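Local coordinates for protein fatty acid amide hydrolase (Candida albicans, PDB 6KVR) that probably hydrolyses monocarboxylic acid amides to a carboxylate and ammonium, as a member of the amidase signature family, at residues N469-N480 and L523-Y531. Residues are numbered along the deposited sequence; the frame is centred on the assembly and turned at random.
Sequences NNVAPHSEEVYN and LEQLENENY
The carboxylate of E527, on helix 522-529, is buried in the loop that follows strand 462-466. Its OE2 accepts two backbone bonds, from Y479 N at 2.8 Å and from N480 N at 2.8 Å. Y479 N lies nearly on the C-O axis, while N480 N comes from the anti side, tilted well out of the carboxylate plane. The E527 chain bends at chi2 (-80°), which turns the carboxylate back to these amides. N469 ND2 reaches E527 OE1 from above the carboxylate plane, at 2.9 Å and almost straight. N480 ND2 gives a bond to N469 OD1 at 3.0 Å. With both ends engaged, the flip of the N469 amide is well defined. Beside this site the packing is tight and apolar. L526 CD2 lies over one face of the Y479 ring, 3.8 Å from its centroid, a CH-pi contact. L523 CD1 touches Y479 CB.

The N530 side is looser and wet. E477 OE1 and N530 OD1 stay 3.7 Å apart. One water joins E477 OE1, Y479 OH and N530 ND2; a second joins E477 O to N530 ND2. Y479 OH also bonds K417. The contact ties helix 522-529 to the loop before helix 482-490. Three N-H donors converge on one buried carboxylate, which would favour its ionised form.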
loop_
_atom_site.group_PDB
_atom_site.type_symbol
_atom_site.label_atom_id
_atom_site.label_comp_id
_atom_site.label_asym_id
_atom_site.label_seq_id
_atom_site.Cartn_x
_atom_site.Cartn_y
_atom_site.Cartn_z
ATOM N N ASN A 469 17.684 22.067 8.446
ATOM C CA ASN A 469 19.060 22.471 8.746
ATOM C C ASN A 469 19.133 23.777 9.523
ATOM O O ASN A 469 20.186 24.424 9.574
ATOM C CB ASN A 469 19.868 22.601 7.454
ATOM C CG ASN A 469 19.130 23.415 6.402
ATOM O OD1 ASN A 469 18.510 22.861 5.497
ATOM N ND2 ASN A 469 19.140 24.731 6.560
ATOM N N ASN A 470 18.021 24.203 10.104
ATOM C CA ASN A 470 17.959 25.444 10.858
ATOM C C ASN A 470 16.689 25.381 11.695
ATOM O O ASN A 470 15.892 24.443 11.575
ATOM C CB ASN A 470 17.990 26.656 9.914
ATOM C CG ASN A 470 18.200 27.974 10.647
ATOM O OD1 ASN A 470 18.714 28.012 11.765
ATOM N ND2 ASN A 470 17.779 29.060 10.022
ATOM N N VAL A 471 16.513 26.375 12.557
ATOM C CA VAL A 471 15.215 26.625 13.175
ATOM C C VAL A 471 14.346 27.232 12.081
ATOM O O VAL A 471 14.774 27.296 10.926
ATOM C CB VAL A 471 15.335 27.560 14.394
ATOM C CG1 VAL A 471 16.051 26.848 15.530
ATOM C CG2 VAL A 471 16.106 28.784 14.017
ATOM N N ALA A 472 13.147 27.703 12.437
ATOM C CA ALA A 472 12.211 28.261 11.465
ATOM C C ALA A 472 12.911 29.239 10.524
ATOM O O ALA A 472 13.682 30.095 10.979
ATOM C CB ALA A 472 11.052 28.971 12.172
ATOM N N PRO A 473 12.670 29.154 9.229
ATOM C CA PRO A 473 13.343 30.042 8.278
ATOM C C PRO A 473 12.633 31.389 8.170
ATOM O O PRO A 473 11.515 31.587 8.638
ATOM C CB PRO A 473 13.243 29.264 6.966
ATOM C CG PRO A 473 11.903 28.625 7.069
ATOM C CD PRO A 473 11.752 28.222 8.551
ATOM N N HIS A 474 13.313 32.334 7.539
ATOM C CA HIS A 474 12.625 33.554 7.145
ATOM C C HIS A 474 11.617 33.232 6.045
ATOM O O HIS A 474 11.802 32.292 5.269
ATOM C CB HIS A 474 13.624 34.599 6.660
ATOM C CG HIS A 474 14.533 35.103 7.734
ATOM N ND1 HIS A 474 15.722 35.747 7.463
ATOM C CD2 HIS A 474 14.420 35.073 9.084
ATOM C CE1 HIS A 474 16.305 36.083 8.600
ATOM N NE2 HIS A 474 15.536 35.683 9.600
ATOM N N SER A 475 10.549 34.028 5.972
ATOM C CA SER A 475 9.520 33.785 4.969
ATOM C C SER A 475 10.124 33.721 3.571
ATOM O O SER A 475 11.004 34.510 3.214
ATOM C CB SER A 475 8.440 34.866 5.045
ATOM O OG SER A 475 7.821 34.819 6.329
ATOM N N GLU A 476 9.675 32.724 2.802
ATOM C CA GLU A 476 10.048 32.541 1.400
ATOM C C GLU A 476 11.540 32.250 1.228
ATOM O O GLU A 476 12.094 32.446 0.139
ATOM C CB GLU A 476 9.635 33.753 0.555
ATOM C CG GLU A 476 8.166 34.186 0.718
ATOM C CD GLU A 476 7.669 35.084 -0.427
ATOM O OE1 GLU A 476 7.254 34.578 -1.508
ATOM O OE2 GLU A 476 7.706 36.321 -0.239
ATOM N N GLU A 477 12.195 31.743 2.273
ATOM C CA GLU A 477 13.639 31.491 2.250
ATOM C C GLU A 477 13.958 30.119 2.840
ATOM O O GLU A 477 14.852 29.966 3.676
ATOM C CB GLU A 477 14.392 32.607 2.990
ATOM C CG GLU A 477 14.523 33.891 2.161
ATOM C CD GLU A 477 15.433 34.933 2.798
ATOM O OE1 GLU A 477 16.672 34.771 2.739
ATOM O OE2 GLU A 477 14.897 35.942 3.313
ATOM N N VAL A 478 13.221 29.093 2.415
ATOM C CA VAL A 478 13.518 27.728 2.825
ATOM C C VAL A 478 13.468 26.839 1.586
ATOM O O VAL A 478 12.428 26.741 0.922
ATOM C CB VAL A 478 12.574 27.228 3.938
ATOM C CG1 VAL A 478 11.101 27.520 3.620
ATOM C CG2 VAL A 478 12.806 25.762 4.224
ATOM N N TYR A 479 14.599 26.196 1.280
ATOM C CA TYR A 479 14.870 25.554 0.004
ATOM C C TYR A 479 15.162 24.065 0.102
ATOM O O TYR A 479 14.835 23.323 -0.829
ATOM C CB TYR A 479 16.070 26.230 -0.669
ATOM C CG TYR A 479 15.977 27.745 -0.712
ATOM C CD1 TYR A 479 15.245 28.389 -1.709
ATOM C CD2 TYR A 479 16.616 28.523 0.236
ATOM C CE1 TYR A 479 15.147 29.767 -1.753
ATOM C CE2 TYR A 479 16.532 29.905 0.209
ATOM C CZ TYR A 479 15.801 30.518 -0.788
ATOM O OH TYR A 479 15.720 31.880 -0.812
ATOM N N ASN A 480 15.781 23.607 1.186
ATOM C CA ASN A 480 16.204 22.222 1.327
ATOM C C ASN A 480 15.243 21.454 2.228
ATOM O O ASN A 480 15.122 21.763 3.423
ATOM C CB ASN A 480 17.615 22.147 1.902
ATOM C CG ASN A 480 17.969 20.758 2.339
ATOM O OD1 ASN A 480 17.801 19.806 1.584
ATOM N ND2 ASN A 480 18.419 20.622 3.572
ATOM N N LEU A 523 23.200 24.317 -3.001
ATOM C CA LEU A 523 22.074 24.317 -2.073
ATOM C C LEU A 523 22.543 24.425 -0.626
ATOM O O LEU A 523 21.967 25.183 0.164
ATOM C CB LEU A 523 21.230 23.059 -2.275
ATOM C CG LEU A 523 19.970 22.860 -1.409
ATOM C CD1 LEU A 523 19.008 24.028 -1.540
ATOM C CD2 LEU A 523 19.246 21.542 -1.760
ATOM N N GLU A 524 23.588 23.677 -0.257
ATOM C CA GLU A 524 24.091 23.772 1.107
ATOM C C GLU A 524 24.556 25.183 1.413
ATOM O O GLU A 524 24.322 25.692 2.515
ATOM C CB GLU A 524 25.230 22.777 1.358
ATOM C CG GLU A 524 25.565 22.659 2.854
ATOM C CD GLU A 524 26.667 21.652 3.148
ATOM O OE1 GLU A 524 27.509 21.428 2.258
ATOM O OE2 GLU A 524 26.691 21.087 4.263
ATOM N N GLN A 525 25.217 25.831 0.447
ATOM C CA GLN A 525 25.711 27.188 0.661
ATOM C C GLN A 525 24.554 28.171 0.784
ATOM O O GLN A 525 24.540 29.029 1.676
ATOM C CB GLN A 525 26.636 27.603 -0.483
ATOM C CG GLN A 525 27.322 28.929 -0.217
ATOM C CD GLN A 525 28.075 29.461 -1.412
ATOM O OE1 GLN A 525 28.493 28.710 -2.276
ATOM N NE2 GLN A 525 28.239 30.772 -1.467
ATOM N N LEU A 526 23.585 28.069 -0.129
ATOM C CA LEU A 526 22.378 28.883 -0.039
ATOM C C LEU A 526 21.771 28.818 1.366
ATOM O O LEU A 526 21.544 29.851 2.013
ATOM C CB LEU A 526 21.382 28.413 -1.099
ATOM C CG LEU A 526 19.995 29.050 -1.155
ATOM C CD1 LEU A 526 20.066 30.581 -1.180
ATOM C CD2 LEU A 526 19.254 28.514 -2.373
ATOM N N GLU A 527 21.556 27.605 1.872
ATOM C CA GLU A 527 20.916 27.445 3.176
ATOM C C GLU A 527 21.803 27.963 4.310
ATOM O O GLU A 527 21.334 28.708 5.177
ATOM C CB GLU A 527 20.563 25.973 3.402
ATOM C CG GLU A 527 19.347 25.497 2.618
ATOM C CD GLU A 527 18.007 25.896 3.266
ATOM O OE1 GLU A 527 17.990 26.389 4.425
ATOM O OE2 GLU A 527 16.958 25.701 2.609
ATOM N N ASN A 528 23.081 27.554 4.343
ATOM C CA ASN A 528 23.933 27.897 5.482
ATOM C C ASN A 528 24.253 29.389 5.532
ATOM O O ASN A 528 24.394 29.953 6.625
ATOM C CB ASN A 528 25.245 27.112 5.447
ATOM C CG ASN A 528 25.116 25.679 5.974
ATOM O OD1 ASN A 528 26.102 24.946 6.005
ATOM N ND2 ASN A 528 23.905 25.270 6.361
ATOM N N GLU A 529 24.382 30.051 4.378
ATOM C CA GLU A 529 24.732 31.468 4.425
ATOM C C GLU A 529 23.558 32.341 4.853
ATOM O O GLU A 529 23.761 33.520 5.143
ATOM C CB GLU A 529 25.308 31.914 3.074
ATOM C CG GLU A 529 26.790 31.511 2.922
ATOM C CD GLU A 529 27.437 31.915 1.593
ATOM O OE1 GLU A 529 26.730 32.337 0.636
ATOM O OE2 GLU A 529 28.683 31.791 1.506
ATOM N N ASN A 530 22.350 31.782 4.958
ATOM C CA ASN A 530 21.223 32.517 5.521
ATOM C C ASN A 530 21.223 32.542 7.045
ATOM O O ASN A 530 20.482 33.335 7.632
ATOM C CB ASN A 530 19.904 31.908 5.050
ATOM C CG ASN A 530 19.538 32.347 3.662
ATOM O OD1 ASN A 530 20.069 33.331 3.169
ATOM N ND2 ASN A 530 18.664 31.605 3.008
ATOM N N TYR A 531 21.997 31.687 7.713
ATOM C CA TYR A 531 21.916 31.679 9.165
ATOM C C TYR A 531 22.605 32.916 9.734
ATOM O O TYR A 531 23.751 33.214 9.395
ATOM C CB TYR A 531 22.525 30.411 9.772
ATOM C CG TYR A 531 22.381 30.462 11.283
ATOM C CD1 TYR A 531 21.139 30.264 11.883
ATOM C CD2 TYR A 531 23.456 30.823 12.104
ATOM C CE1 TYR A 531 20.974 30.377 13.258
ATOM C CE2 TYR A 531 23.298 30.938 13.486
ATOM C CZ TYR A 531 22.057 30.713 14.049
ATOM O OH TYR A 531 21.883 30.803 15.399
HETATM O O HOH W 1 21.226 26.335 7.595
HETATM O O HOH W 2 17.503 29.361 3.784
HETATM O O HOH W 3 17.601 33.118 0.643
#